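Local coordinates for protein agarase (Pseudoalteromonas fuliginea, PDB 6XJ9) that probably hydrolyses agarose or its oligosaccharides, as a marine bacterial agarase of glycoside hydrolase family 50, at residues E403-Q408 against V739-Y744; E548-V553 against N557-L562. All coordinates share one frame; numbering follows the deposited sequence.

Interaction 1: residues E403-Q408 against V739-Y744; sequences ERKYGQ and VTDRPY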
loop_
_atom_site.group_PDB
_atom_site.type_symbol
_atom_site.label_atom_id
_atom_site.label_comp_id
_atom_site.label_asym_id
_atom_site.label_seq_id
_atom_site.Cartn_x
_atom_site.Cartn_y
_atom_site.Cartn_z
ATOM N N GLU A 403 23.224 -9.010 14.136
ATOM C CA GLU A 403 23.978 -8.990 15.377
ATOM C C GLU A 403 23.684 -7.700 16.138
ATOM O O GLU A 403 23.558 -7.720 17.361
ATOM C CB GLU A 403 25.471 -9.161 15.117
ATOM C CG GLU A 403 26.272 -9.254 16.404
ATOM C CD GLU A 403 27.741 -9.578 16.214
ATOM O OE1 GLU A 403 28.222 -9.494 15.071
ATOM O OE2 GLU A 403 28.396 -9.916 17.215
ATOM N N ARG A 404 23.544 -6.587 15.404
ATOM C CA ARG A 404 23.162 -5.324 16.020
ATOM C C ARG A 404 21.788 -5.472 16.675
ATOM O O ARG A 404 21.550 -4.948 17.761
ATOM C CB ARG A 404 23.171 -4.191 14.985
ATOM C CG ARG A 404 24.555 -3.628 14.679
ATOM C CD ARG A 404 24.505 -2.284 13.966
ATOM N NE ARG A 404 24.526 -2.515 12.540
ATOM C CZ ARG A 404 25.340 -1.959 11.643
ATOM N NH1 ARG A 404 26.235 -1.044 11.985
ATOM N NH2 ARG A 404 25.222 -2.318 10.377
ATOM N N LYS A 405 20.897 -6.214 16.010
ATOM C CA LYS A 405 19.489 -6.240 16.371
ATOM C C LYS A 405 19.239 -7.269 17.473
ATOM O O LYS A 405 18.431 -7.022 18.368
ATOM C CB LYS A 405 18.618 -6.555 15.148
ATOM C CG LYS A 405 17.115 -6.462 15.363
ATOM C CD LYS A 405 16.376 -6.569 14.042
ATOM C CE LYS A 405 14.870 -6.543 14.173
ATOM N NZ LYS A 405 14.238 -6.571 12.830
ATOM N N TYR A 406 19.916 -8.417 17.367
ATOM C CA TYR A 406 19.565 -9.603 18.133
ATOM C C TYR A 406 20.759 -10.096 18.942
ATOM O O TYR A 406 20.677 -11.119 19.619
ATOM C CB TYR A 406 19.185 -10.749 17.190
ATOM C CG TYR A 406 17.942 -10.554 16.353
ATOM C CD1 TYR A 406 16.686 -10.525 16.929
ATOM C CD2 TYR A 406 18.019 -10.459 14.970
ATOM C CE1 TYR A 406 15.539 -10.362 16.165
ATOM C CE2 TYR A 406 16.880 -10.303 14.188
ATOM C CZ TYR A 406 15.634 -10.261 14.785
ATOM O OH TYR A 406 14.505 -10.110 14.028
ATOM N N GLY A 407 21.887 -9.398 18.832
ATOM C CA GLY A 407 23.120 -9.926 19.400
ATOM C C GLY A 407 23.595 -9.156 20.632
ATOM O O GLY A 407 24.738 -9.333 21.051
ATOM N N GLN A 408 22.723 -8.301 21.188
ATOM C CA GLN A 408 23.059 -7.484 22.347
ATOM C C GLN A 408 23.395 -8.412 23.506
ATOM O O GLN A 408 22.727 -9.425 23.688
ATOM C CB GLN A 408 21.867 -6.649 22.824
ATOM C CG GLN A 408 21.256 -5.745 21.765
ATOM C CD GLN A 408 20.130 -6.430 21.029
ATOM O OE1 GLN A 408 20.183 -7.622 20.725
ATOM N NE2 GLN A 408 19.090 -5.669 20.736
ATOM N N VAL A 739 17.442 -5.071 4.041
ATOM C CA VAL A 739 18.756 -5.349 4.593
ATOM C C VAL A 739 18.809 -5.053 6.099
ATOM O O VAL A 739 19.718 -5.522 6.781
ATOM C CB VAL A 739 19.817 -4.533 3.824
ATOM C CG1 VAL A 739 19.618 -3.031 3.997
ATOM C CG2 VAL A 739 21.232 -4.929 4.188
ATOM N N THR A 740 17.891 -4.231 6.617
ATOM C CA THR A 740 17.849 -3.938 8.049
ATOM C C THR A 740 16.824 -4.825 8.777
ATOM O O THR A 740 16.412 -4.509 9.897
ATOM C CB THR A 740 17.578 -2.452 8.331
ATOM O OG1 THR A 740 16.383 -2.055 7.657
ATOM C CG2 THR A 740 18.725 -1.541 7.945
ATOM N N ASP A 741 16.422 -5.943 8.145
ATOM C CA ASP A 741 15.547 -6.935 8.758
ATOM C C ASP A 741 14.168 -6.334 9.036
ATOM O O ASP A 741 13.478 -6.749 9.972
ATOM C CB ASP A 741 16.189 -7.610 9.980
ATOM C CG ASP A 741 15.431 -8.833 10.500
ATOM O OD1 ASP A 741 15.337 -9.832 9.757
ATOM O OD2 ASP A 741 14.961 -8.790 11.665
ATOM N N ARG A 742 13.747 -5.395 8.175
ATOM C CA ARG A 742 12.380 -4.912 8.234
ATOM C C ARG A 742 11.559 -5.569 7.128
ATOM O O ARG A 742 11.777 -5.288 5.951
ATOM C CB ARG A 742 12.312 -3.391 8.071
ATOM C CG ARG A 742 12.954 -2.611 9.209
ATOM C CD ARG A 742 12.847 -1.100 9.040
ATOM N NE ARG A 742 12.899 -0.440 10.341
ATOM C CZ ARG A 742 12.709 0.856 10.550
ATOM N NH1 ARG A 742 12.499 1.663 9.526
ATOM N NH2 ARG A 742 12.758 1.343 11.782
ATOM N N PRO A 743 10.548 -6.401 7.480
ATOM C CA PRO A 743 9.606 -6.914 6.489
ATOM C C PRO A 743 8.938 -5.767 5.732
ATOM O O PRO A 743 8.578 -4.745 6.317
ATOM C CB PRO A 743 8.581 -7.677 7.351
ATOM C CG PRO A 743 9.379 -8.078 8.575
ATOM C CD PRO A 743 10.248 -6.869 8.848
ATOM N N TYR A 744 8.807 -5.949 4.417
ATOM C CA TYR A 744 8.027 -5.059 3.569
ATOM C C TYR A 744 6.553 -5.267 3.888
ATOM O O TYR A 744 5.996 -6.318 3.584
ATOM C CB TYR A 744 8.314 -5.343 2.089
ATOM C CG TYR A 744 9.649 -4.845 1.590
ATOM C CD1 TYR A 744 9.833 -3.505 1.277
ATOM C CD2 TYR A 744 10.724 -5.705 1.419
ATOM C CE1 TYR A 744 11.056 -3.025 0.824
ATOM C CE2 TYR A 744 11.950 -5.245 0.955
ATOM C CZ TYR A 744 12.116 -3.902 0.655
ATOM O OH TYR A 744 13.322 -3.441 0.193
HETATM O O HOH W 1 14.757 -4.081 12.151
#
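K405 and Y406, the last two residues of helix 397-406, both bind the carboxylate of D741 in the loop that leads into helix 745-763. This is a buried salt bridge with a tyrosine as second donor, joining a helix end to a distant loop. The charged bond runs from K405 NZ to D741 OD2 at 2.6 Å. It meets the anti side of the oxygen, 22° out of the carboxylate plane. The lysine spans the gap because its CG is anti to the backbone N (chi1 -174°) and the chain beyond is fully extended. The neutral bond is made by Y406 OH, which donates to the same D741 OD2 at 2.7 Å on its syn side. The tyrosine ring stands 74° from the carboxylate plane. The other oxygen, D741 OD1, is taken by R424 and Y398. With an alanine here, the buried ammonium of K405 would probably lose its counter-charge and the Y406 hydroxyl its acceptor. Within the helix end, K405 CG lies 3.9 Å above the plane of the Y406 ring, over its centre. Water provides a further link: one molecule accepts from K405 NZ at 2.6 Å and donates to T740 O at 2.8 Å.

Interaction 2: residues E548-V553 against N557-L562; sequences EKYTDV and NKVWHL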
loop_
_atom_site.group_PDB
_atom_site.type_symbol
_atom_site.label_atom_id
_atom_site.label_comp_id
_atom_site.label_asym_id
_atom_site.label_seq_id
_atom_site.Cartn_x
_atom_site.Cartn_y
_atom_site.Cartn_z
ATOM N N GLU A 548 19.175 -49.147 -33.542
ATOM C CA GLU A 548 17.973 -49.888 -33.204
ATOM C C GLU A 548 16.835 -49.472 -34.134
ATOM O O GLU A 548 16.025 -50.310 -34.516
ATOM C CB GLU A 548 17.605 -49.670 -31.735
ATOM C CG GLU A 548 16.341 -50.395 -31.311
ATOM C CD GLU A 548 15.708 -49.881 -30.027
ATOM O OE1 GLU A 548 15.865 -48.679 -29.721
ATOM O OE2 GLU A 548 15.055 -50.680 -29.336
ATOM N N LYS A 549 16.797 -48.184 -34.509
ATOM C CA LYS A 549 15.712 -47.636 -35.313
ATOM C C LYS A 549 15.936 -47.905 -36.802
ATOM O O LYS A 549 14.973 -48.147 -37.525
ATOM C CB LYS A 549 15.486 -46.142 -35.038
ATOM C CG LYS A 549 14.649 -45.392 -36.072
ATOM C CD LYS A 549 13.971 -44.120 -35.562
ATOM C CE LYS A 549 13.300 -43.320 -36.659
ATOM N NZ LYS A 549 12.640 -42.095 -36.143
ATOM N N TYR A 550 17.194 -47.839 -37.258
ATOM C CA TYR A 550 17.460 -47.766 -38.689
ATOM C C TYR A 550 18.109 -49.031 -39.241
ATOM O O TYR A 550 18.157 -49.201 -40.460
ATOM C CB TYR A 550 18.283 -46.527 -39.042
ATOM C CG TYR A 550 17.490 -45.254 -38.980
ATOM C CD1 TYR A 550 16.514 -44.977 -39.926
ATOM C CD2 TYR A 550 17.683 -44.345 -37.950
ATOM C CE1 TYR A 550 15.765 -43.814 -39.861
ATOM C CE2 TYR A 550 16.944 -43.178 -37.873
ATOM C CZ TYR A 550 15.984 -42.912 -38.832
ATOM O OH TYR A 550 15.253 -41.764 -38.767
ATOM N N THR A 551 18.622 -49.889 -38.353
ATOM C CA THR A 551 19.275 -51.130 -38.748
ATOM C C THR A 551 20.543 -50.801 -39.534
ATOM O O THR A 551 21.644 -50.961 -39.017
ATOM C CB THR A 551 18.315 -52.062 -39.506
ATOM O OG1 THR A 551 17.053 -52.077 -38.832
ATOM C CG2 THR A 551 18.844 -53.473 -39.649
ATOM N N ASP A 552 20.359 -50.331 -40.777
ATOM C CA ASP A 552 21.443 -49.965 -41.675
ATOM C C ASP A 552 21.585 -48.446 -41.693
ATOM O O ASP A 552 20.590 -47.732 -41.590
ATOM C CB ASP A 552 21.172 -50.451 -43.103
ATOM C CG ASP A 552 20.689 -51.889 -43.201
ATOM O OD1 ASP A 552 21.356 -52.768 -42.615
ATOM O OD2 ASP A 552 19.653 -52.118 -43.865
ATOM N N VAL A 553 22.825 -47.971 -41.862
ATOM C CA VAL A 553 23.123 -46.547 -41.848
ATOM C C VAL A 553 22.402 -45.861 -43.009
ATOM O O VAL A 553 21.951 -44.729 -42.872
ATOM C CB VAL A 553 24.644 -46.275 -41.815
ATOM C CG1 VAL A 553 25.332 -46.514 -43.152
ATOM C CG2 VAL A 553 24.981 -44.892 -41.272
ATOM N N ASN A 557 20.942 -42.040 -43.341
ATOM C CA ASN A 557 21.504 -41.163 -44.361
ATOM C C ASN A 557 20.383 -40.536 -45.184
ATOM O O ASN A 557 20.486 -39.377 -45.589
ATOM C CB ASN A 557 22.452 -41.901 -45.309
ATOM C CG ASN A 557 23.854 -42.082 -44.764
ATOM O OD1 ASN A 557 24.358 -41.247 -44.010
ATOM N ND2 ASN A 557 24.494 -43.174 -45.152
ATOM N N LYS A 558 19.324 -41.321 -45.425
ATOM C CA LYS A 558 18.177 -40.865 -46.193
ATOM C C LYS A 558 17.408 -39.821 -45.389
ATOM O O LYS A 558 17.059 -38.762 -45.906
ATOM C CB LYS A 558 17.259 -42.040 -46.547
ATOM C CG LYS A 558 17.805 -43.020 -47.576
ATOM C CD LYS A 558 16.817 -44.107 -47.963
ATOM C CE LYS A 558 15.742 -43.625 -48.916
ATOM N NZ LYS A 558 14.905 -44.747 -49.402
ATOM N N VAL A 559 17.149 -40.127 -44.114
ATOM C CA VAL A 559 16.279 -39.281 -43.314
ATOM C C VAL A 559 17.014 -37.987 -42.970
ATOM O O VAL A 559 16.461 -36.905 -43.137
ATOM C CB VAL A 559 15.716 -40.024 -42.081
ATOM C CG1 VAL A 559 14.817 -39.131 -41.232
ATOM C CG2 VAL A 559 14.947 -41.270 -42.491
ATOM N N TRP A 560 18.289 -38.110 -42.572
ATOM C CA TRP A 560 19.084 -36.997 -42.072
ATOM C C TRP A 560 19.731 -36.207 -43.216
ATOM O O TRP A 560 20.293 -35.135 -42.977
ATOM C CB TRP A 560 20.139 -37.495 -41.065
ATOM C CG TRP A 560 19.627 -38.000 -39.744
ATOM C CD1 TRP A 560 18.389 -38.508 -39.465
ATOM C CD2 TRP A 560 20.369 -38.073 -38.508
ATOM N NE1 TRP A 560 18.306 -38.882 -38.148
ATOM C CE2 TRP A 560 19.511 -38.636 -37.537
ATOM C CE3 TRP A 560 21.668 -37.717 -38.124
ATOM C CZ2 TRP A 560 19.910 -38.834 -36.212
ATOM C CZ3 TRP A 560 22.071 -37.933 -36.822
ATOM C CH2 TRP A 560 21.199 -38.480 -35.879
ATOM N N HIS A 561 19.627 -36.740 -44.443
ATOM C CA HIS A 561 20.222 -36.185 -45.654
ATOM C C HIS A 561 21.742 -36.125 -45.524
ATOM O O HIS A 561 22.348 -35.083 -45.750
ATOM C CB HIS A 561 19.589 -34.840 -46.042
ATOM C CG HIS A 561 19.667 -34.536 -47.502
ATOM N ND1 HIS A 561 19.124 -35.373 -48.463
ATOM C CD2 HIS A 561 20.204 -33.493 -48.172
ATOM C CE1 HIS A 561 19.329 -34.860 -49.660
ATOM N NE2 HIS A 561 19.993 -33.708 -49.508
ATOM N N LEU A 562 22.337 -37.260 -45.150
ATOM C CA LEU A 562 23.776 -37.377 -45.004
ATOM C C LEU A 562 24.287 -38.477 -45.926
ATOM O O LEU A 562 23.506 -39.136 -46.606
ATOM C CB LEU A 562 24.102 -37.675 -43.537
ATOM C CG LEU A 562 23.762 -36.546 -42.563
ATOM C CD1 LEU A 562 23.973 -36.983 -41.121
ATOM C CD2 LEU A 562 24.569 -35.297 -42.880
#
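Y550 lays the outer part of its ring and its hydroxyl against the two methyls of V559. Two consecutive helices, 537-550 and 553-560, meet here at a short turn through T551 and D552. T551, with a positive phi of 65°, is where the chain leaves the first helix. The apolar contact has two prongs. V559 CG2 sits 3.7 Å from Y550 CE1 and approaches the ring obliquely. V559 CG1 lies 3.6 Å from Y550 OH. The two side chains cross at about a right angle. In V559, CG1 is anti to the backbone N (chi1 179°) and CG2 is anti to the carbonyl carbon, which places both methyls by the tyrosine. On the ring's own helix, K549 CG covers one face, 3.6 Å above the plane and offset toward the rim. The polar ends of Y550 and W560 share an outside partner. Y550 OH and W560 NE1 both hydrogen-bond D586 OD2, while K549 NZ forms a salt bridge with D586 OD1. One aspartate thus links helices 537-550 and 553-560 to helix 584-609. At the turn, V553 CG1 lies 4.0 Å from the side-chain amide nitrogen N557 ND2, and N557 OD1 accepts from L564 N. Beside it, N557 N donates to V553 O at 2.9 Å in a nearly straight backbone bond of 173°.

The two contacts lie on opposite sides of the chain's centre, about 65 Å apart between their centres and about 50 Å between nearest atoms. They share no helix or strand. Along the chain, residues 403-408 come first, then both segments of interaction 2, and finally residues 739-744. Interaction 1 is long-range: it joins helix 397-406 to the loop before the C-terminal helix 745-763. Interaction 2 is local, linking the neighbouring helices 537-550 and 553-560 near the chain's periphery. One therefore brings distant parts of the sequence together, while the other packs two consecutive helices against each other across a short turn. Neither segment pair touches the other protein chain of the assembly.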